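Side-chain contacts in viral CASP8 and FADD-like apoptosis regulator (Molluscum contagiosum virus subtype 1, PDB 2BBR), which inhibits death-receptor-induced apoptosis by associating with the death-inducing signalling complex, where it interferes with recruitment and activation of host caspase-8: residues S134-V137 / E138-A142; S110-R113 / A114-F118. All coordinates share one frame; numbering follows the deposited sequence.

Contact 1: S134-V137 / E138-A142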
ATOM      1  N   SER A 134      13.983  -8.261  -2.539  1.00 13.86           N
ATOM      2  CA  SER A 134      12.565  -8.114  -2.218  1.00 13.00           C
ATOM      3  C   SER A 134      12.247  -6.912  -1.339  1.00 13.53           C
ATOM      4  O   SER A 134      12.841  -6.730  -0.278  1.00 14.15           O
ATOM      5  CB  SER A 134      12.040  -9.377  -1.529  1.00 13.51           C
ATOM      6  OG  SER A 134      12.099 -10.501  -2.386  1.00 14.30           O
ATOM      7  N   ARG A 135      11.292  -6.101  -1.787  1.00 12.71           N
ATOM      8  CA  ARG A 135      10.857  -4.918  -1.048  1.00 12.38           C
ATOM      9  C   ARG A 135       9.897  -5.349   0.063  1.00 11.44           C
ATOM     10  O   ARG A 135       9.398  -6.475   0.055  1.00 11.25           O
ATOM     11  CB  ARG A 135      10.112  -3.953  -1.977  1.00 15.46           C
ATOM     12  CG  ARG A 135      10.866  -3.510  -3.221  1.00 15.42           C
ATOM     13  CD  ARG A 135      10.032  -2.489  -3.992  1.00 19.52           C
ATOM     14  NE  ARG A 135      10.753  -1.892  -5.114  1.00 19.02           N
ATOM     15  CZ  ARG A 135      10.885  -2.454  -6.311  1.00 19.48           C
ATOM     16  NH1 ARG A 135      10.342  -3.636  -6.561  1.00 20.84           N
ATOM     17  NH2 ARG A 135      11.564  -1.829  -7.264  1.00 21.31           N
ATOM     18  N   PHE A 136       9.624  -4.453   1.008  1.00 10.66           N
ATOM     19  CA  PHE A 136       8.693  -4.776   2.083  1.00 10.61           C
ATOM     20  C   PHE A 136       7.316  -5.143   1.519  1.00 10.42           C
ATOM     21  O   PHE A 136       6.691  -6.099   1.985  1.00 10.46           O
ATOM     22  CB  PHE A 136       8.541  -3.607   3.059  1.00 11.21           C
ATOM     23  CG  PHE A 136       7.629  -3.905   4.222  1.00  9.56           C
ATOM     24  CD1 PHE A 136       8.020  -4.784   5.224  1.00 11.91           C
ATOM     25  CD2 PHE A 136       6.367  -3.326   4.300  1.00 10.46           C
ATOM     26  CE1 PHE A 136       7.166  -5.081   6.286  1.00 11.50           C
ATOM     27  CE2 PHE A 136       5.509  -3.615   5.356  1.00 10.28           C
ATOM     28  CZ  PHE A 136       5.905  -4.494   6.351  1.00 10.88           C
ATOM     29  N   VAL A 137       6.837  -4.406   0.518  1.00 10.17           N
ATOM     30  CA  VAL A 137       5.524  -4.730  -0.038  1.00  9.89           C
ATOM     31  C   VAL A 137       5.530  -6.114  -0.663  1.00  9.87           C
ATOM     32  O   VAL A 137       4.508  -6.798  -0.679  1.00 10.23           O
ATOM     33  CB  VAL A 137       5.046  -3.695  -1.093  1.00 11.42           C
ATOM     34  CG1 VAL A 137       4.731  -2.375  -0.412  1.00 14.42           C
ATOM     35  CG2 VAL A 137       6.095  -3.513  -2.179  1.00 12.59           C
ATOM     36  N   GLU A 138       6.678  -6.537  -1.176  1.00 11.03           N
ATOM     37  CA  GLU A 138       6.768  -7.862  -1.768  1.00 10.53           C
ATOM     38  C   GLU A 138       6.768  -8.915  -0.654  1.00 10.34           C
ATOM     39  O   GLU A 138       6.214 -10.000  -0.822  1.00 10.50           O
ATOM     40  CB  GLU A 138       8.005  -7.939  -2.670  1.00 12.54           C
ATOM     41  CG  GLU A 138       7.784  -7.143  -3.964  1.00 16.50           C
ATOM     42  CD  GLU A 138       9.056  -6.792  -4.722  1.00 18.11           C
ATOM     43  OE1 GLU A 138       8.940  -6.301  -5.865  1.00 24.40           O
ATOM     44  OE2 GLU A 138      10.162  -6.985  -4.184  1.00 17.99           O
ATOM     45  N   LEU A 139       7.360  -8.586   0.490  1.00  9.91           N
ATOM     46  CA  LEU A 139       7.353  -9.489   1.638  1.00  9.87           C
ATOM     47  C   LEU A 139       5.901  -9.638   2.113  1.00  9.10           C
ATOM     48  O   LEU A 139       5.446 -10.745   2.414  1.00  9.80           O
ATOM     49  CB  LEU A 139       8.212  -8.922   2.773  1.00 11.57           C
ATOM     50  CG  LEU A 139       8.099  -9.611   4.137  1.00 11.62           C
ATOM     51  CD1 LEU A 139       8.479 -11.079   4.016  1.00 13.67           C
ATOM     52  CD2 LEU A 139       8.998  -8.903   5.144  1.00 13.93           C
ATOM     53  N   VAL A 140       5.169  -8.528   2.175  1.00  8.74           N
ATOM     54  CA  VAL A 140       3.773  -8.578   2.600  1.00  8.34           C
ATOM     55  C   VAL A 140       2.957  -9.472   1.665  1.00  8.91           C
ATOM     56  O   VAL A 140       2.200 -10.327   2.122  1.00  8.87           O
ATOM     57  CB  VAL A 140       3.149  -7.163   2.656  1.00  9.17           C
ATOM     58  CG1 VAL A 140       1.655  -7.256   2.973  1.00  9.91           C
ATOM     59  CG2 VAL A 140       3.863  -6.327   3.708  1.00  9.76           C
ATOM     60  N   LEU A 141       3.119  -9.294   0.359  1.00  9.00           N
ATOM     61  CA  LEU A 141       2.374 -10.123  -0.578  1.00  9.62           C
ATOM     62  C   LEU A 141       2.744 -11.596  -0.429  1.00  9.11           C
ATOM     63  O   LEU A 141       1.876 -12.466  -0.520  1.00  9.84           O
ATOM     64  CB  LEU A 141       2.609  -9.656  -2.018  1.00 10.26           C
ATOM     65  CG  LEU A 141       1.998  -8.294  -2.371  1.00 10.99           C
ATOM     66  CD1 LEU A 141       2.328  -7.955  -3.818  1.00 12.95           C
ATOM     67  CD2 LEU A 141       0.489  -8.320  -2.170  1.00 12.11           C
ATOM     68  N   ALA A 142       4.022 -11.881  -0.203  1.00  9.96           N
ATOM     69  CA  ALA A 142       4.457 -13.263  -0.032  1.00 10.14           C
ATOM     70  C   ALA A 142       3.770 -13.884   1.186  1.00  9.39           C
ATOM     71  O   ALA A 142       3.323 -15.033   1.141  1.00  9.80           O
ATOM     72  CB  ALA A 142       5.970 -13.326   0.120  1.00 11.78           C
TER
HETATM   73  O   HOH W   1      10.647 -10.032  -4.583  1.00 19.31           O
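R135, at the N-cap position of helix 136-145, is joined to E138 and L139 in its first turn. Its carbonyl O takes the backbone N of L139 at 3.0 Å, and a weaker bond from the N of E138. The next steps follow the helical pattern, V140 N donating to F136 O and L141 N to V137 O. The side chain of E138 turns back over this start. With CG beside its own backbone N (chi1 -73°) and the chain extended beyond, the carboxylate reaches the backbone N-H of R135, and R135 N donates to E138 OE2 at 2.8 Å. The bond is nearly straight at 170°, although the donor stands above the carboxylate plane. The side chain three residues on thus holds the N-cap amide, as in the return half of a capping box; the forward half is missing, since the R135 side chain carries no acceptor. The other oxygen, E138 OE1, lies at the edge of the R135 guanidinium, 3.1 Å from NH1, in a salt bridge whose hydrogen bond is weak; the two flat groups are turned 72° apart. A water joins S134 OG, 2.7 Å away, weakly to E138 OE2, and S134 OG also bonds S131 N. On the apolar side, V140 CG2 sits over one face of the F136 ring in a CH-pi contact, 3.9 Å from the ring centroid, offset toward the rim near CE2. Around this turn, F136 packs on V103 of helix 95-104 and, with L139, on helix 109-122, whereas V137 faces L27 and F30 of helix 22-31, and R135 NE bonds H23 there, linking this helix to the N-terminal half of the chain.

Contact 2: S110-R113 / A114-F118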
ATOM      1  N   SER A 110      18.666  -3.217   6.394  1.00 14.53           N
ATOM      2  CA  SER A 110      19.061  -4.234   7.365  1.00 15.50           C
ATOM      3  C   SER A 110      17.834  -4.791   8.080  1.00 13.65           C
ATOM      4  O   SER A 110      17.731  -5.994   8.312  1.00 13.91           O
ATOM      5  CB  SER A 110      20.026  -3.643   8.393  1.00 17.42           C
ATOM      6  OG  SER A 110      20.425  -4.626   9.332  1.00 24.36           O
ATOM      7  N   GLU A 111      16.912  -3.902   8.437  1.00 13.21           N
ATOM      8  CA  GLU A 111      15.680  -4.310   9.106  1.00 12.40           C
ATOM      9  C   GLU A 111      14.852  -5.173   8.158  1.00 11.68           C
ATOM     10  O   GLU A 111      14.310  -6.202   8.551  1.00 12.32           O
ATOM     11  CB  GLU A 111      14.871  -3.078   9.530  1.00 14.09           C
ATOM     12  CG  GLU A 111      15.550  -2.237  10.600  1.00 14.28           C
ATOM     13  CD  GLU A 111      14.784  -0.969  10.935  1.00 14.13           C
ATOM     14  OE1 GLU A 111      14.494  -0.185  10.007  1.00 14.96           O
ATOM     15  OE2 GLU A 111      14.486  -0.752  12.129  1.00 17.56           O
ATOM     16  N   LEU A 112      14.766  -4.750   6.900  1.00 11.67           N
ATOM     17  CA  LEU A 112      14.003  -5.501   5.914  1.00 11.50           C
ATOM     18  C   LEU A 112      14.602  -6.892   5.724  1.00 11.82           C
ATOM     19  O   LEU A 112      13.876  -7.880   5.622  1.00 12.73           O
ATOM     20  CB  LEU A 112      13.970  -4.745   4.584  1.00 12.86           C
ATOM     21  CG  LEU A 112      13.261  -5.431   3.412  1.00 12.17           C
ATOM     22  CD1 LEU A 112      11.817  -5.755   3.776  1.00 13.70           C
ATOM     23  CD2 LEU A 112      13.312  -4.519   2.199  1.00 14.90           C
ATOM     24  N   ARG A 113      15.930  -6.971   5.678  1.00 12.60           N
ATOM     25  CA  ARG A 113      16.597  -8.257   5.526  1.00 13.09           C
ATOM     26  C   ARG A 113      16.253  -9.165   6.708  1.00 13.10           C
ATOM     27  O   ARG A 113      15.954 -10.341   6.531  1.00 12.94           O
ATOM     28  CB  ARG A 113      18.113  -8.066   5.451  1.00 16.02           C
ATOM     29  CG  ARG A 113      18.906  -9.366   5.452  1.00 20.47           C
ATOM     30  CD  ARG A 113      20.358  -9.097   5.807  1.00 23.36           C
ATOM     31  NE  ARG A 113      20.449  -8.271   7.009  1.00 28.40           N
ATOM     32  CZ  ARG A 113      19.970  -8.622   8.198  1.00 29.41           C
ATOM     33  NH1 ARG A 113      19.366  -9.792   8.359  1.00 30.46           N
ATOM     34  NH2 ARG A 113      20.074  -7.791   9.226  1.00 27.73           N
ATOM     35  N   ALA A 114      16.292  -8.610   7.917  1.00 12.71           N
ATOM     36  CA  ALA A 114      15.978  -9.389   9.109  1.00 12.16           C
ATOM     37  C   ALA A 114      14.549  -9.919   9.033  1.00 11.92           C
ATOM     38  O   ALA A 114      14.286 -11.070   9.368  1.00 12.30           O
ATOM     39  CB  ALA A 114      16.156  -8.536  10.361  1.00 13.54           C
ATOM     40  N   LEU A 115      13.625  -9.075   8.578  1.00 11.75           N
ATOM     41  CA  LEU A 115      12.227  -9.473   8.470  1.00 11.72           C
ATOM     42  C   LEU A 115      12.050 -10.602   7.464  1.00 10.74           C
ATOM     43  O   LEU A 115      11.289 -11.538   7.706  1.00 11.59           O
ATOM     44  CB  LEU A 115      11.363  -8.272   8.074  1.00 11.70           C
ATOM     45  CG  LEU A 115      11.238  -7.181   9.140  1.00 12.29           C
ATOM     46  CD1 LEU A 115      10.520  -5.983   8.553  1.00 13.30           C
ATOM     47  CD2 LEU A 115      10.491  -7.723  10.355  1.00 13.21           C
ATOM     48  N   ARG A 116      12.747 -10.514   6.333  1.00 11.75           N
ATOM     49  CA  ARG A 116      12.645 -11.563   5.322  1.00 11.50           C
ATOM     50  C   ARG A 116      13.147 -12.883   5.900  1.00 12.18           C
ATOM     51  O   ARG A 116      12.586 -13.943   5.629  1.00 13.23           O
ATOM     52  CB  ARG A 116      13.452 -11.204   4.069  1.00 12.82           C
ATOM     53  CG  ARG A 116      12.897 -10.027   3.275  1.00 13.48           C
ATOM     54  CD  ARG A 116      13.550  -9.954   1.897  1.00 15.80           C
ATOM     55  NE  ARG A 116      15.005  -9.875   1.994  1.00 16.50           N
ATOM     56  CZ  ARG A 116      15.711  -8.759   1.850  1.00 16.60           C
ATOM     57  NH1 ARG A 116      15.106  -7.611   1.592  1.00 17.50           N
ATOM     58  NH2 ARG A 116      17.029  -8.793   1.979  1.00 15.99           N
ATOM     59  N   LEU A 117      14.206 -12.811   6.701  1.00 12.74           N
ATOM     60  CA  LEU A 117      14.763 -14.005   7.325  1.00 14.10           C
ATOM     61  C   LEU A 117      13.787 -14.572   8.357  1.00 13.30           C
ATOM     62  O   LEU A 117      13.621 -15.788   8.452  1.00 14.51           O
ATOM     63  CB  LEU A 117      16.112 -13.683   7.976  1.00 16.08           C
ATOM     64  CG  LEU A 117      17.213 -13.224   7.012  1.00 19.98           C
ATOM     65  CD1 LEU A 117      18.506 -12.989   7.778  1.00 21.67           C
ATOM     66  CD2 LEU A 117      17.424 -14.277   5.932  1.00 22.41           C
ATOM     67  N   PHE A 118      13.139 -13.697   9.127  1.00 13.56           N
ATOM     68  CA  PHE A 118      12.168 -14.153  10.123  1.00 14.52           C
ATOM     69  C   PHE A 118      11.044 -14.895   9.413  1.00 14.01           C
ATOM     70  O   PHE A 118      10.586 -15.944   9.870  1.00 14.34           O
ATOM     71  CB  PHE A 118      11.537 -12.983  10.893  1.00 15.19           C
ATOM     72  CG  PHE A 118      12.494 -12.212  11.760  1.00 15.18           C
ATOM     73  CD1 PHE A 118      13.688 -12.773  12.203  1.00 15.74           C
ATOM     74  CD2 PHE A 118      12.175 -10.919  12.162  1.00 16.65           C
ATOM     75  CE1 PHE A 118      14.547 -12.052  13.034  1.00 17.76           C
ATOM     76  CE2 PHE A 118      13.024 -10.193  12.990  1.00 18.65           C
ATOM     77  CZ  PHE A 118      14.213 -10.760  13.428  1.00 18.74           C
TER
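A114 N donates to S110 O at 3.0 Å, the first of the helical bonds here, and S110 is held a second time through its OG, which takes the NH2 of R113 at 3.2 Å. This second bond has an angle of 149°, the hydroxyl oxygen lying a little out of the guanidinium plane. R113 reaches back because its chain bends at chi3 (49°), which folds the guanidinium over the start of the next turn, with one face above S110 O and the A114 N. At the edge of the same group, L117 CD1 lies 3.4 Å from R113 NH1, so the leucine methyl flanks the charged head in its plane. R116 also folds back, but along a different side of the helix. Its CG stands beside its own backbone N (chi1 -68°) and a bend at chi3 lays the guanidinium alongside the helix, one face toward the CA of R113 and, farther off, the carbonyl O of L112. R116 NH1 closes to 3.4 Å from L112 CG, the two side chains crossing obliquely. The helical bonds L115 N to E111 O and R116 N to L112 O carry the backbone through the turn, and L117 N to R113 O completes it. E111 pairs with R166 through a salt bridge, and L115 turns to M160 and L161 of helix 155-163. The two arginine heads are turned nearly perpendicular, and R113 NE stays 6.1 Å from R116 NH2. Keeping these like charges apart, with one bonded to S110 and the other weakly to S134 O, would probably ease their mutual repulsion on this helix.

Contact 2 comes first along the chain, on helix 109-122, and contact 1 follows on helix 136-145, the next helix; both fall within the second death effector domain. Their centres lie about 11 Å apart and on the same side of the chain's centre. The two helices meet directly: L139 packs on L115, while F136 lies against L112. Contact 1 is buried, beside the N-terminal half of the chain, whereas the centre of contact 2 sits about 19 Å from the chain's centre and is partly exposed. Each contact shapes one helix, and the packing between them joins two consecutive helices of the death-effector-domain bundle.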